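Local coordinates for protein glycosyl transferase (Staphylococcus aureus, PDB 5TZJ) that belongs to the family 2 glycosyl transferases and holds uridine-diphosphate-N-acetylglucosamine in the pocket of its GT-A-type, Rossmann-like domain, at residues Ile6-Asn11 with Lys73-Ala78; Val38-Thr43 with Thr66-Pro71; Val87-Ser92 with Lys155-Ala160. All blocks are in the same frame, centred on the assembly; numbering follows the deposited sequence.

How the contacts relate
The chain opens with strand 3-9, which lies between strands 33-39 and 86-89 in one mixed sheet. Contact 1 closes an outer loop, when helix 72-81 returns to pack on strand 3-9. Contact 2 is nested inside that loop. It joins the end of strand 33-39 to the loop before helix 72-81. Contact 3 follows in series and pairs strand 86-89 with strand 156-158. Contacts 1 and 2 touch through T9 O and D40 N. Contacts 1 and 3 share the R75 to D91 salt bridge. Contacts 2 and 3 do not touch, and their centres are about 19 Å apart. All three touch uridine-diphosphate-N-acetylglucosamine (UD1).

Contact 1: residues Ile6-Asn11 with Lys73-Ala78; sequences IVPTYN and KPRNVA. With UD1 (uridine-diphosphate-N-acetylglucosamine), chain C.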
loop_
_atom_site.group_PDB
_atom_site.type_symbol
_atom_site.label_atom_id
_atom_site.label_comp_id
_atom_site.label_asym_id
_atom_site.label_seq_id
_atom_site.Cartn_x
_atom_site.Cartn_y
_atom_site.Cartn_z
ATOM N N ILE A 6 1.783 12.698 10.790
ATOM C CA ILE A 6 2.671 13.141 9.712
ATOM C C ILE A 6 1.835 13.433 8.467
ATOM O O ILE A 6 1.125 12.552 7.964
ATOM C CB ILE A 6 3.773 12.102 9.444
ATOM C CG1 ILE A 6 4.792 12.138 10.603
ATOM C CG2 ILE A 6 4.413 12.318 8.042
ATOM C CD1 ILE A 6 5.822 11.031 10.589
ATOM N N VAL A 7 1.965 14.649 7.942
ATOM C CA VAL A 7 1.149 15.180 6.851
ATOM C C VAL A 7 2.068 15.718 5.772
ATOM O O VAL A 7 2.663 16.789 5.951
ATOM C CB VAL A 7 0.227 16.317 7.337
ATOM C CG1 VAL A 7 -0.646 16.832 6.167
ATOM C CG2 VAL A 7 -0.616 15.845 8.522
ATOM N N PRO A 8 2.236 15.025 4.652
ATOM C CA PRO A 8 2.926 15.655 3.512
ATOM C C PRO A 8 1.936 16.552 2.785
ATOM O O PRO A 8 0.797 16.153 2.551
ATOM C CB PRO A 8 3.352 14.464 2.638
ATOM C CG PRO A 8 2.193 13.340 2.923
ATOM C CD PRO A 8 1.758 13.669 4.401
ATOM N N THR A 9 2.348 17.771 2.416
ATOM C CA THR A 9 1.436 18.648 1.677
ATOM C C THR A 9 2.023 19.061 0.325
ATOM O O THR A 9 3.250 19.175 0.171
ATOM C CB THR A 9 1.090 19.924 2.479
ATOM O OG1 THR A 9 2.282 20.690 2.702
ATOM C CG2 THR A 9 0.469 19.560 3.841
ATOM N N TYR A 10 1.131 19.325 -0.647
ATOM C CA TYR A 10 1.550 19.797 -1.980
ATOM C C TYR A 10 0.376 20.528 -2.624
ATOM O O TYR A 10 -0.548 19.879 -3.115
ATOM C CB TYR A 10 2.034 18.677 -2.890
ATOM C CG TYR A 10 2.565 19.245 -4.230
ATOM C CD1 TYR A 10 3.375 20.393 -4.248
ATOM C CD2 TYR A 10 2.220 18.678 -5.453
ATOM C CE1 TYR A 10 3.847 20.924 -5.425
ATOM C CE2 TYR A 10 2.703 19.214 -6.664
ATOM C CZ TYR A 10 3.508 20.334 -6.631
ATOM O OH TYR A 10 3.993 20.884 -7.793
ATOM N N ASN A 11 0.424 21.874 -2.623
ATOM C CA ASN A 11 -0.653 22.688 -3.196
ATOM C C ASN A 11 -2.014 22.236 -2.654
ATOM O O ASN A 11 -2.992 22.042 -3.384
ATOM C CB ASN A 11 -0.598 22.649 -4.720
ATOM C CG ASN A 11 0.611 23.420 -5.264
ATOM O OD1 ASN A 11 1.119 24.339 -4.599
ATOM N ND2 ASN A 11 1.067 23.063 -6.466
ATOM N N LYS A 73 9.390 11.479 0.019
ATOM C CA LYS A 73 10.415 12.310 0.648
ATOM C C LYS A 73 9.854 13.200 1.760
ATOM O O LYS A 73 10.422 13.193 2.868
ATOM C CB LYS A 73 11.164 13.129 -0.404
ATOM C CG LYS A 73 12.269 13.955 0.291
ATOM C CD LYS A 73 13.253 14.587 -0.702
ATOM C CE LYS A 73 14.496 15.116 0.032
ATOM N NZ LYS A 73 15.354 15.836 -0.996
ATOM N N PRO A 74 8.733 13.923 1.582
ATOM C CA PRO A 74 8.213 14.687 2.726
ATOM C C PRO A 74 7.850 13.815 3.906
ATOM O O PRO A 74 7.998 14.276 5.051
ATOM C CB PRO A 74 6.997 15.436 2.163
ATOM C CG PRO A 74 6.833 15.047 0.770
ATOM C CD PRO A 74 8.043 14.263 0.325
ATOM N N ARG A 75 7.377 12.563 3.694
ATOM C CA ARG A 75 7.059 11.767 4.878
ATOM C C ARG A 75 8.337 11.309 5.577
ATOM O O ARG A 75 8.395 11.284 6.823
ATOM C CB ARG A 75 6.145 10.562 4.571
ATOM C CG ARG A 75 4.732 10.866 3.997
ATOM C CD ARG A 75 4.032 9.523 3.590
ATOM N NE ARG A 75 2.650 9.689 3.125
ATOM C CZ ARG A 75 2.146 9.023 2.092
ATOM N NH1 ARG A 75 2.936 8.180 1.441
ATOM N NH2 ARG A 75 0.877 9.190 1.712
ATOM N N ASN A 76 9.374 10.989 4.796
ATOM C CA ASN A 76 10.692 10.640 5.358
ATOM C C ASN A 76 11.286 11.785 6.172
ATOM O O ASN A 76 11.818 11.569 7.268
ATOM C CB ASN A 76 11.655 10.271 4.230
ATOM C CG ASN A 76 11.303 8.932 3.585
ATOM O OD1 ASN A 76 10.578 8.135 4.184
ATOM N ND2 ASN A 76 11.855 8.660 2.406
ATOM N N VAL A 77 11.230 13.012 5.644
ATOM C CA VAL A 77 11.717 14.169 6.402
ATOM C C VAL A 77 10.944 14.306 7.696
ATOM O O VAL A 77 11.528 14.521 8.775
ATOM C CB VAL A 77 11.598 15.444 5.541
ATOM C CG1 VAL A 77 11.994 16.707 6.352
ATOM C CG2 VAL A 77 12.363 15.274 4.228
ATOM N N ALA A 78 9.615 14.127 7.621
ATOM C CA ALA A 78 8.785 14.229 8.817
ATOM C C ALA A 78 9.096 13.109 9.796
ATOM O O ALA A 78 9.090 13.326 11.018
ATOM C CB ALA A 78 7.297 14.174 8.448
HETATM C "C1'" UD1 C . -3.163 7.301 -2.191
HETATM C "C2'" UD1 C . -2.723 6.844 -0.806
HETATM C "C3'" UD1 C . -1.582 7.721 -0.412
HETATM C "C4'" UD1 C . -0.427 7.313 -1.258
HETATM C "C5'" UD1 C . -0.718 7.774 -2.687
HETATM C "C6'" UD1 C . 0.391 7.366 -3.613
HETATM C "C7'" UD1 C . -4.683 5.765 0.332
HETATM C "C8'" UD1 C . -4.419 4.516 -0.489
HETATM N "N2'" UD1 C . -3.851 6.929 0.162
HETATM O "O1'" UD1 C . -3.649 8.583 -2.039
HETATM O "O3'" UD1 C . -1.299 7.657 1.015
HETATM O "O4'" UD1 C . 0.764 7.890 -0.761
HETATM O "O5'" UD1 C . -2.005 7.193 -3.161
HETATM O "O6'" UD1 C . 0.773 6.040 -3.338
HETATM O "O7'" UD1 C . -5.578 5.814 1.098
HETATM N N1 UD1 C . 2.039 14.860 -1.945
HETATM C C2 UD1 C . 3.412 15.384 -1.699
HETATM N N3 UD1 C . 4.319 15.710 -2.845
HETATM C C4 UD1 C . 3.836 15.492 -4.204
HETATM C C5 UD1 C . 2.463 14.939 -4.446
HETATM C C6 UD1 C . 1.575 14.623 -3.302
HETATM O O2 UD1 C . 3.778 15.549 -0.598
HETATM O O4 UD1 C . 4.553 15.752 -5.114
HETATM C C1B UD1 C . 1.222 14.505 -0.813
HETATM C C2B UD1 C . -0.322 15.008 -0.903
HETATM O "O2'" UD1 C . -0.392 16.425 -0.473
HETATM C C3B UD1 C . -0.987 14.154 -0.126
HETATM C C4B UD1 C . -0.214 12.822 -0.202
HETATM O O4B UD1 C . 1.172 13.175 -0.772
HETATM O O3B UD1 C . -0.937 14.566 1.322
HETATM C C5B UD1 C . -0.790 11.843 -1.064
HETATM O O5B UD1 C . -0.886 12.356 -2.364
HETATM P PA UD1 C . -2.365 12.245 -3.088
HETATM O O1A UD1 C . -2.399 13.094 -4.332
HETATM O O2A UD1 C . -3.451 12.645 -2.105
HETATM O O3A UD1 C . -2.503 10.619 -3.432
HETATM P PB UD1 C . -3.838 9.654 -3.286
HETATM O O1B UD1 C . -5.121 10.413 -3.037
HETATM O O2B UD1 C . -3.879 9.032 -4.673
HETATM O O HOH W 1 0.724 10.842 4.995
#
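R75 of helix 72-81 lies over P8 and I6 of strand 3-9. This is helix-on-sheet packing in the Rossmann-like, GT-A-type domain. The helix runs at 143° to the strand, close to antiparallel. Away from the guanidinium the packing is apolar. P8 CB meets P74 CB at 3.8 Å. I6 CG2 presses on A78 CB at 3.5 Å, a tight fit for two methyls. P8 serves UD1 through its backbone too, since P8 O accepts from UD1 O3B at 2.7 Å.

R75 CB starts beside I6 CG2. R75 CG then meets P8 CG at 3.7 Å. The chain stays extended from CG to NE, which carries the guanidinium past the proline ring and into the UD1 pocket. NE also touches P8 CG. R75 NE donates to a water at 2.9 Å. That water reaches back to I6 O in a weak bond, so it bridges helix and strand. At the tip, NH1 makes a salt bridge to E177 and NH2 one to D91. F169 adds a cation-pi contact. NH1 adds a weak bond to UD1 O4'. R75 NH2 grips the sugar end of UD1: it donates to UD1 O4' at 2.8 Å and, more weakly, to UD1 O3' at 2.8 Å.

Contact 2: residues Val38-Thr43 with Thr66-Pro71; sequences VDDCST and TNSGGP. With UD1 (uridine-diphosphate-N-acetylglucosamine), chain C.
D40 and C41 meet T66, N67 and S68 where the end of strand 33-39 faces the loop that leads into helix 72-81. V38 is the next-to-last residue of the strand, and its side chain packs on P74 and A78 of that helix. D39 turns its carboxylate to its own segment. D39 OD2 accepts from S42 N at 2.7 Å, an Asx motif that folds the chain after the strand. Its OD1 also accepts from T9 OG1.

D40 is the centre of an inverse gamma turn and carries most of the contact. CG stands anti to the backbone N (chi1 -152°), and this carries the carboxylate to the opposite loop. S68 N donates to D40 OD1 at 2.6 Å, on the syn side and 27° out of the carboxylate plane. D40 OD2 accepts from UD1 N3 at 2.6 Å, with S68 OG 2.9 Å away. The backbone takes part as well: N67 ND2 donates to a lone pair of D40 O at 3.0 Å, nearly in its own amide plane. N67 ND2 also donates to UD1 O4 at 3.0 Å. One amide therefore ties the turn to the base, and having two acceptors should hold it against rotation. N67 OD1 takes G69 N from above its carbonyl plane, closing an Asx turn.

C41 comes next. C41 CB rests against N67 N at 3.5 Å, and SG lies alongside the T66 backbone. S42 and T43 do not touch the loop; S42 OG bonds N11 N and T43 N bonds N11 OD1.

Together, the carboxylate on N3 and the amide on O4 read the polar edge of the uracil. An aspartate just after a strand of the parallel part of the sheet, set against the base, is characteristic of the nucleotide site of GT-A glycosyl transferases.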
loop_
_atom_site.group_PDB
_atom_site.type_symbol
_atom_site.label_atom_id
_atom_site.label_comp_id
_atom_site.label_asym_id
_atom_site.label_seq_id
_atom_site.Cartn_x
_atom_site.Cartn_y
_atom_site.Cartn_z
ATOM N N VAL A 38 5.255 18.509 6.404
ATOM C CA VAL A 38 6.331 18.782 5.470
ATOM C C VAL A 38 5.723 19.125 4.115
ATOM O O VAL A 38 5.040 18.303 3.490
ATOM C CB VAL A 38 7.315 17.617 5.356
ATOM C CG1 VAL A 38 8.468 18.008 4.364
ATOM C CG2 VAL A 38 7.842 17.306 6.713
ATOM N N ASP A 39 5.992 20.340 3.648
ATOM C CA ASP A 39 5.374 20.840 2.434
ATOM C C ASP A 39 6.317 20.594 1.261
ATOM O O ASP A 39 7.483 21.027 1.281
ATOM C CB ASP A 39 5.050 22.342 2.559
ATOM C CG ASP A 39 4.411 22.885 1.300
ATOM O OD1 ASP A 39 3.191 22.615 1.082
ATOM O OD2 ASP A 39 5.134 23.548 0.518
ATOM N N ASP A 40 5.814 19.914 0.247
ATOM C CA ASP A 40 6.633 19.538 -0.909
ATOM C C ASP A 40 6.695 20.671 -1.931
ATOM O O ASP A 40 6.356 20.503 -3.114
ATOM C CB ASP A 40 6.088 18.257 -1.536
ATOM C CG ASP A 40 7.164 17.456 -2.248
ATOM O OD1 ASP A 40 8.301 17.999 -2.389
ATOM O OD2 ASP A 40 6.860 16.306 -2.691
ATOM N N CYS A 41 7.132 21.836 -1.449
ATOM C CA CYS A 41 7.361 23.028 -2.274
ATOM C C CYS A 41 6.073 23.495 -2.960
ATOM O O CYS A 41 6.013 23.655 -4.182
ATOM C CB CYS A 41 8.467 22.787 -3.299
ATOM S SG CYS A 41 9.205 24.372 -3.865
ATOM N N SER A 42 5.034 23.720 -2.155
ATOM C CA SER A 42 3.791 24.284 -2.666
ATOM C C SER A 42 4.011 25.695 -3.187
ATOM O O SER A 42 4.863 26.445 -2.684
ATOM C CB SER A 42 2.718 24.314 -1.568
ATOM O OG SER A 42 2.371 22.971 -1.229
ATOM N N THR A 43 3.226 26.057 -4.210
ATOM C CA THR A 43 3.196 27.439 -4.669
ATOM C C THR A 43 1.947 28.184 -4.228
ATOM O O THR A 43 1.828 29.376 -4.520
ATOM C CB THR A 43 3.305 27.496 -6.193
ATOM O OG1 THR A 43 2.246 26.705 -6.759
ATOM C CG2 THR A 43 4.672 26.947 -6.658
ATOM N N THR A 66 12.350 22.100 -3.336
ATOM C CA THR A 66 11.835 21.817 -4.665
ATOM C C THR A 66 10.912 20.605 -4.557
ATOM O O THR A 66 11.059 19.788 -3.643
ATOM C CB THR A 66 12.984 21.597 -5.648
ATOM O OG1 THR A 66 12.532 21.849 -6.993
ATOM C CG2 THR A 66 13.569 20.207 -5.522
ATOM N N ASN A 67 9.944 20.492 -5.475
ATOM C CA ASN A 67 8.958 19.424 -5.338
ATOM C C ASN A 67 9.613 18.053 -5.534
ATOM O O ASN A 67 10.283 17.805 -6.535
ATOM C CB ASN A 67 7.798 19.604 -6.311
ATOM C CG ASN A 67 6.832 18.422 -6.247
ATOM O OD1 ASN A 67 6.939 17.474 -7.040
ATOM N ND2 ASN A 67 5.968 18.412 -5.226
ATOM N N SER A 68 9.414 17.147 -4.583
ATOM C CA SER A 68 10.181 15.910 -4.621
ATOM C C SER A 68 9.646 14.849 -5.579
ATOM O O SER A 68 10.273 13.793 -5.683
ATOM C CB SER A 68 10.237 15.269 -3.255
ATOM O OG SER A 68 9.056 14.491 -3.053
ATOM N N GLY A 69 8.504 15.046 -6.225
ATOM C CA GLY A 69 8.015 14.010 -7.101
ATOM C C GLY A 69 7.117 12.967 -6.457
ATOM O O GLY A 69 6.843 11.938 -7.096
ATOM N N GLY A 70 6.668 13.186 -5.216
ATOM C CA GLY A 70 5.774 12.276 -4.536
ATOM C C GLY A 70 5.759 12.466 -3.032
ATOM O O GLY A 70 6.557 13.237 -2.487
ATOM N N PRO A 71 4.883 11.707 -2.344
ATOM C CA PRO A 71 4.750 11.797 -0.873
ATOM C C PRO A 71 5.930 11.243 -0.088
ATOM O O PRO A 71 6.040 11.511 1.128
ATOM C CB PRO A 71 3.508 10.918 -0.583
ATOM C CG PRO A 71 2.874 10.675 -1.878
ATOM C CD PRO A 71 3.928 10.754 -2.925
HETATM C "C1'" UD1 C . -3.163 7.301 -2.191
HETATM C "C2'" UD1 C . -2.723 6.844 -0.806
HETATM C "C3'" UD1 C . -1.582 7.721 -0.412
HETATM C "C4'" UD1 C . -0.427 7.313 -1.258
HETATM C "C5'" UD1 C . -0.718 7.774 -2.687
HETATM C "C6'" UD1 C . 0.391 7.366 -3.613
HETATM C "C7'" UD1 C . -4.683 5.765 0.332
HETATM C "C8'" UD1 C . -4.419 4.516 -0.489
HETATM N "N2'" UD1 C . -3.851 6.929 0.162
HETATM O "O1'" UD1 C . -3.649 8.583 -2.039
HETATM O "O3'" UD1 C . -1.299 7.657 1.015
HETATM O "O4'" UD1 C . 0.764 7.890 -0.761
HETATM O "O5'" UD1 C . -2.005 7.193 -3.161
HETATM O "O6'" UD1 C . 0.773 6.040 -3.338
HETATM O "O7'" UD1 C . -5.578 5.814 1.098
HETATM N N1 UD1 C . 2.039 14.860 -1.945
HETATM C C2 UD1 C . 3.412 15.384 -1.699
HETATM N N3 UD1 C . 4.319 15.710 -2.845
HETATM C C4 UD1 C . 3.836 15.492 -4.204
HETATM C C5 UD1 C . 2.463 14.939 -4.446
HETATM C C6 UD1 C . 1.575 14.623 -3.302
HETATM O O2 UD1 C . 3.778 15.549 -0.598
HETATM O O4 UD1 C . 4.553 15.752 -5.114
HETATM C C1B UD1 C . 1.222 14.505 -0.813
HETATM C C2B UD1 C . -0.322 15.008 -0.903
HETATM O "O2'" UD1 C . -0.392 16.425 -0.473
HETATM C C3B UD1 C . -0.987 14.154 -0.126
HETATM C C4B UD1 C . -0.214 12.822 -0.202
HETATM O O4B UD1 C . 1.172 13.175 -0.772
HETATM O O3B UD1 C . -0.937 14.566 1.322
HETATM C C5B UD1 C . -0.790 11.843 -1.064
HETATM O O5B UD1 C . -0.886 12.356 -2.364
HETATM P PA UD1 C . -2.365 12.245 -3.088
HETATM O O1A UD1 C . -2.399 13.094 -4.332
HETATM O O2A UD1 C . -3.451 12.645 -2.105
HETATM O O3A UD1 C . -2.503 10.619 -3.432
HETATM P PB UD1 C . -3.838 9.654 -3.286
HETATM O O1B UD1 C . -5.121 10.413 -3.037
HETATM O O2B UD1 C . -3.879 9.032 -4.673
#

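Contact 3: residues Val87-Ser92 with Lys155-Ala160; sequences VLFVDS and KIYRTA. With UD1 (uridine-diphosphate-N-acetylglucosamine), chain C.
V87 and Y157 form a hydrogen-bonded pair between antiparallel strands 86-89 and 156-158. This is one of the antiparallel joins in the mixed sheet of the GT-A-type fold, next to the parallel pairing of strands 3-9 and 86-89. V87 N donates to Y157 O at 2.7 Å, and Y157 N returns to V87 O at 2.8 Å. I156 CA adds a CA-H...O contact to V87 O at 3.2 Å. L88 and I156 make the next, non-hydrogen-bonded pair.

The two faces of the sheet are filled differently. On the face of L88 and I156, L88 CD1 is the bump. L88 CD1 settles against K155 O at 3.4 Å and I156 CG1 at 3.9 Å. With CG anti to the backbone N (chi1 169°) and chi2 at 63°, CD1 comes to K155 O. Helix 100-111 packs on this face through L101, A104 and I108.

On the other face, V87 sits in the hollow between Y157 and T159, where the strand gives way to helix 159-164. Its CG2 faces Y157 CB. V87 CG1 meets T159 OG1 at 3.5 Å, and the two side chains cross at about a right angle. That hydroxyl is bonded to G84 O. F89, two residues on from V87, has its ring beside Y157. The ring planes stand at 73°, and Y157 CE2 comes to the edge of the F89 ring, 3.8 Å from F89 CD2. F169 and F181 pack round these rings, and Y157 OH bonds T182 OG1.

Beyond the strand, the chain runs on as a loop into the pocket. D91 and S92 begin the DxD sequence characteristic of GT-A enzymes. S92 N donates to UD1 O3B in a nearly straight bond, and D91 OD2 accepts from UD1 O3' at 2.6 Å.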
loop_
_atom_site.group_PDB
_atom_site.type_symbol
_atom_site.label_atom_id
_atom_site.label_comp_id
_atom_site.label_asym_id
_atom_site.label_seq_id
_atom_site.Cartn_x
_atom_site.Cartn_y
_atom_site.Cartn_z
ATOM N N VAL A 87 3.672 6.840 15.115
ATOM C CA VAL A 87 3.312 7.777 14.063
ATOM C C VAL A 87 2.001 7.374 13.403
ATOM O O VAL A 87 1.646 6.188 13.287
ATOM C CB VAL A 87 4.409 7.963 12.995
ATOM C CG1 VAL A 87 5.702 8.507 13.638
ATOM C CG2 VAL A 87 4.681 6.687 12.235
ATOM N N LEU A 88 1.281 8.400 12.945
ATOM C CA LEU A 88 0.104 8.235 12.098
ATOM C C LEU A 88 0.296 9.105 10.872
ATOM O O LEU A 88 0.507 10.313 11.006
ATOM C CB LEU A 88 -1.174 8.646 12.819
ATOM C CG LEU A 88 -2.432 8.769 11.955
ATOM C CD1 LEU A 88 -2.847 7.438 11.308
ATOM C CD2 LEU A 88 -3.582 9.347 12.853
ATOM N N PHE A 89 0.223 8.498 9.694
ATOM C CA PHE A 89 0.305 9.231 8.440
ATOM C C PHE A 89 -1.097 9.589 7.957
ATOM O O PHE A 89 -1.950 8.716 7.789
ATOM C CB PHE A 89 1.028 8.409 7.364
ATOM C CG PHE A 89 2.441 8.058 7.716
ATOM C CD1 PHE A 89 3.503 8.971 7.453
ATOM C CD2 PHE A 89 2.724 6.875 8.363
ATOM C CE1 PHE A 89 4.813 8.643 7.791
ATOM C CE2 PHE A 89 4.036 6.536 8.696
ATOM C CZ PHE A 89 5.081 7.424 8.412
ATOM N N VAL A 90 -1.336 10.872 7.725
ATOM C CA VAL A 90 -2.599 11.325 7.158
ATOM C C VAL A 90 -2.298 12.196 5.959
ATOM O O VAL A 90 -1.528 13.161 6.072
ATOM C CB VAL A 90 -3.431 12.133 8.164
ATOM C CG1 VAL A 90 -4.810 12.410 7.541
ATOM C CG2 VAL A 90 -3.509 11.387 9.457
ATOM N N ASP A 91 -2.963 11.917 4.855
ATOM C CA ASP A 91 -2.781 12.726 3.662
ATOM C C ASP A 91 -3.585 14.011 3.728
ATOM O O ASP A 91 -4.607 14.112 4.429
ATOM C CB ASP A 91 -3.153 11.932 2.426
ATOM C CG ASP A 91 -2.160 10.833 2.166
ATOM O OD1 ASP A 91 -1.019 10.929 2.715
ATOM O OD2 ASP A 91 -2.516 9.912 1.419
ATOM N N SER A 92 -3.076 15.021 3.006
ATOM C CA SER A 92 -3.516 16.394 3.209
ATOM C C SER A 92 -4.988 16.600 2.866
ATOM O O SER A 92 -5.604 17.549 3.368
ATOM C CB SER A 92 -2.630 17.336 2.391
ATOM O OG SER A 92 -2.739 17.063 1.010
ATOM N N LYS A 155 -2.106 4.350 8.671
ATOM C CA LYS A 155 -2.142 3.451 9.812
ATOM C C LYS A 155 -1.246 4.050 10.889
ATOM O O LYS A 155 -0.526 5.033 10.663
ATOM C CB LYS A 155 -1.652 2.043 9.435
ATOM C CG LYS A 155 -2.364 1.444 8.179
ATOM C CD LYS A 155 -1.605 0.224 7.631
ATOM C CE LYS A 155 -2.467 -0.572 6.602
ATOM N NZ LYS A 155 -2.819 0.274 5.444
ATOM N N ILE A 156 -1.276 3.431 12.062
ATOM C CA ILE A 156 -0.435 3.824 13.174
ATOM C C ILE A 156 0.713 2.835 13.289
ATOM O O ILE A 156 0.496 1.598 13.338
ATOM C CB ILE A 156 -1.262 3.899 14.470
ATOM C CG1 ILE A 156 -2.323 4.995 14.306
ATOM C CG2 ILE A 156 -0.372 4.176 15.712
ATOM C CD1 ILE A 156 -3.205 5.174 15.548
ATOM N N TYR A 157 1.943 3.375 13.362
ATOM C CA TYR A 157 3.153 2.561 13.433
ATOM C C TYR A 157 3.984 2.977 14.634
ATOM O O TYR A 157 4.144 4.172 14.893
ATOM C CB TYR A 157 4.012 2.704 12.222
ATOM C CG TYR A 157 3.328 2.509 10.886
ATOM C CD1 TYR A 157 3.585 1.356 10.142
ATOM C CD2 TYR A 157 2.454 3.467 10.349
ATOM C CE1 TYR A 157 3.002 1.159 8.912
ATOM C CE2 TYR A 157 1.854 3.271 9.092
ATOM C CZ TYR A 157 2.154 2.120 8.378
ATOM O OH TYR A 157 1.608 1.873 7.135
ATOM N N ARG A 158 4.550 1.993 15.346
ATOM C CA ARG A 158 5.448 2.337 16.440
ATOM C C ARG A 158 6.692 2.985 15.851
ATOM O O ARG A 158 7.294 2.435 14.922
ATOM C CB ARG A 158 5.832 1.109 17.256
ATOM C CG ARG A 158 6.699 1.443 18.501
ATOM C CD ARG A 158 7.099 0.144 19.196
ATOM N NE ARG A 158 5.924 -0.565 19.697
ATOM C CZ ARG A 158 5.362 -0.326 20.891
ATOM N NH1 ARG A 158 5.867 0.611 21.690
ATOM N NH2 ARG A 158 4.287 -1.014 21.281
ATOM N N THR A 159 7.072 4.155 16.385
ATOM C CA THR A 159 8.159 4.912 15.767
ATOM C C THR A 159 9.474 4.125 15.790
ATOM O O THR A 159 10.206 4.090 14.790
ATOM C CB THR A 159 8.295 6.279 16.460
ATOM O OG1 THR A 159 7.023 6.949 16.422
ATOM C CG2 THR A 159 9.371 7.156 15.774
ATOM N N ALA A 160 9.773 3.451 16.906
ATOM C CA ALA A 160 10.986 2.632 16.972
ATOM C C ALA A 160 10.947 1.448 16.008
ATOM O O ALA A 160 12.009 0.966 15.579
ATOM C CB ALA A 160 11.212 2.128 18.397
HETATM C "C1'" UD1 C . -3.163 7.301 -2.191
HETATM C "C2'" UD1 C . -2.723 6.844 -0.806
HETATM C "C3'" UD1 C . -1.582 7.721 -0.412
HETATM C "C4'" UD1 C . -0.427 7.313 -1.258
HETATM C "C5'" UD1 C . -0.718 7.774 -2.687
HETATM C "C6'" UD1 C . 0.391 7.366 -3.613
HETATM C "C7'" UD1 C . -4.683 5.765 0.332
HETATM C "C8'" UD1 C . -4.419 4.516 -0.489
HETATM N "N2'" UD1 C . -3.851 6.929 0.162
HETATM O "O1'" UD1 C . -3.649 8.583 -2.039
HETATM O "O3'" UD1 C . -1.299 7.657 1.015
HETATM O "O4'" UD1 C . 0.764 7.890 -0.761
HETATM O "O5'" UD1 C . -2.005 7.193 -3.161
HETATM O "O6'" UD1 C . 0.773 6.040 -3.338
HETATM O "O7'" UD1 C . -5.578 5.814 1.098
HETATM N N1 UD1 C . 2.039 14.860 -1.945
HETATM C C2 UD1 C . 3.412 15.384 -1.699
HETATM N N3 UD1 C . 4.319 15.710 -2.845
HETATM C C4 UD1 C . 3.836 15.492 -4.204
HETATM C C5 UD1 C . 2.463 14.939 -4.446
HETATM C C6 UD1 C . 1.575 14.623 -3.302
HETATM O O2 UD1 C . 3.778 15.549 -0.598
HETATM O O4 UD1 C . 4.553 15.752 -5.114
HETATM C C1B UD1 C . 1.222 14.505 -0.813
HETATM C C2B UD1 C . -0.322 15.008 -0.903
HETATM O "O2'" UD1 C . -0.392 16.425 -0.473
HETATM C C3B UD1 C . -0.987 14.154 -0.126
HETATM C C4B UD1 C . -0.214 12.822 -0.202
HETATM O O4B UD1 C . 1.172 13.175 -0.772
HETATM O O3B UD1 C . -0.937 14.566 1.322
HETATM C C5B UD1 C . -0.790 11.843 -1.064
HETATM O O5B UD1 C . -0.886 12.356 -2.364
HETATM P PA UD1 C . -2.365 12.245 -3.088
HETATM O O1A UD1 C . -2.399 13.094 -4.332
HETATM O O2A UD1 C . -3.451 12.645 -2.105
HETATM O O3A UD1 C . -2.503 10.619 -3.432
HETATM P PB UD1 C . -3.838 9.654 -3.286
HETATM O O1B UD1 C . -5.121 10.413 -3.037
HETATM O O2B UD1 C . -3.879 9.032 -4.673
#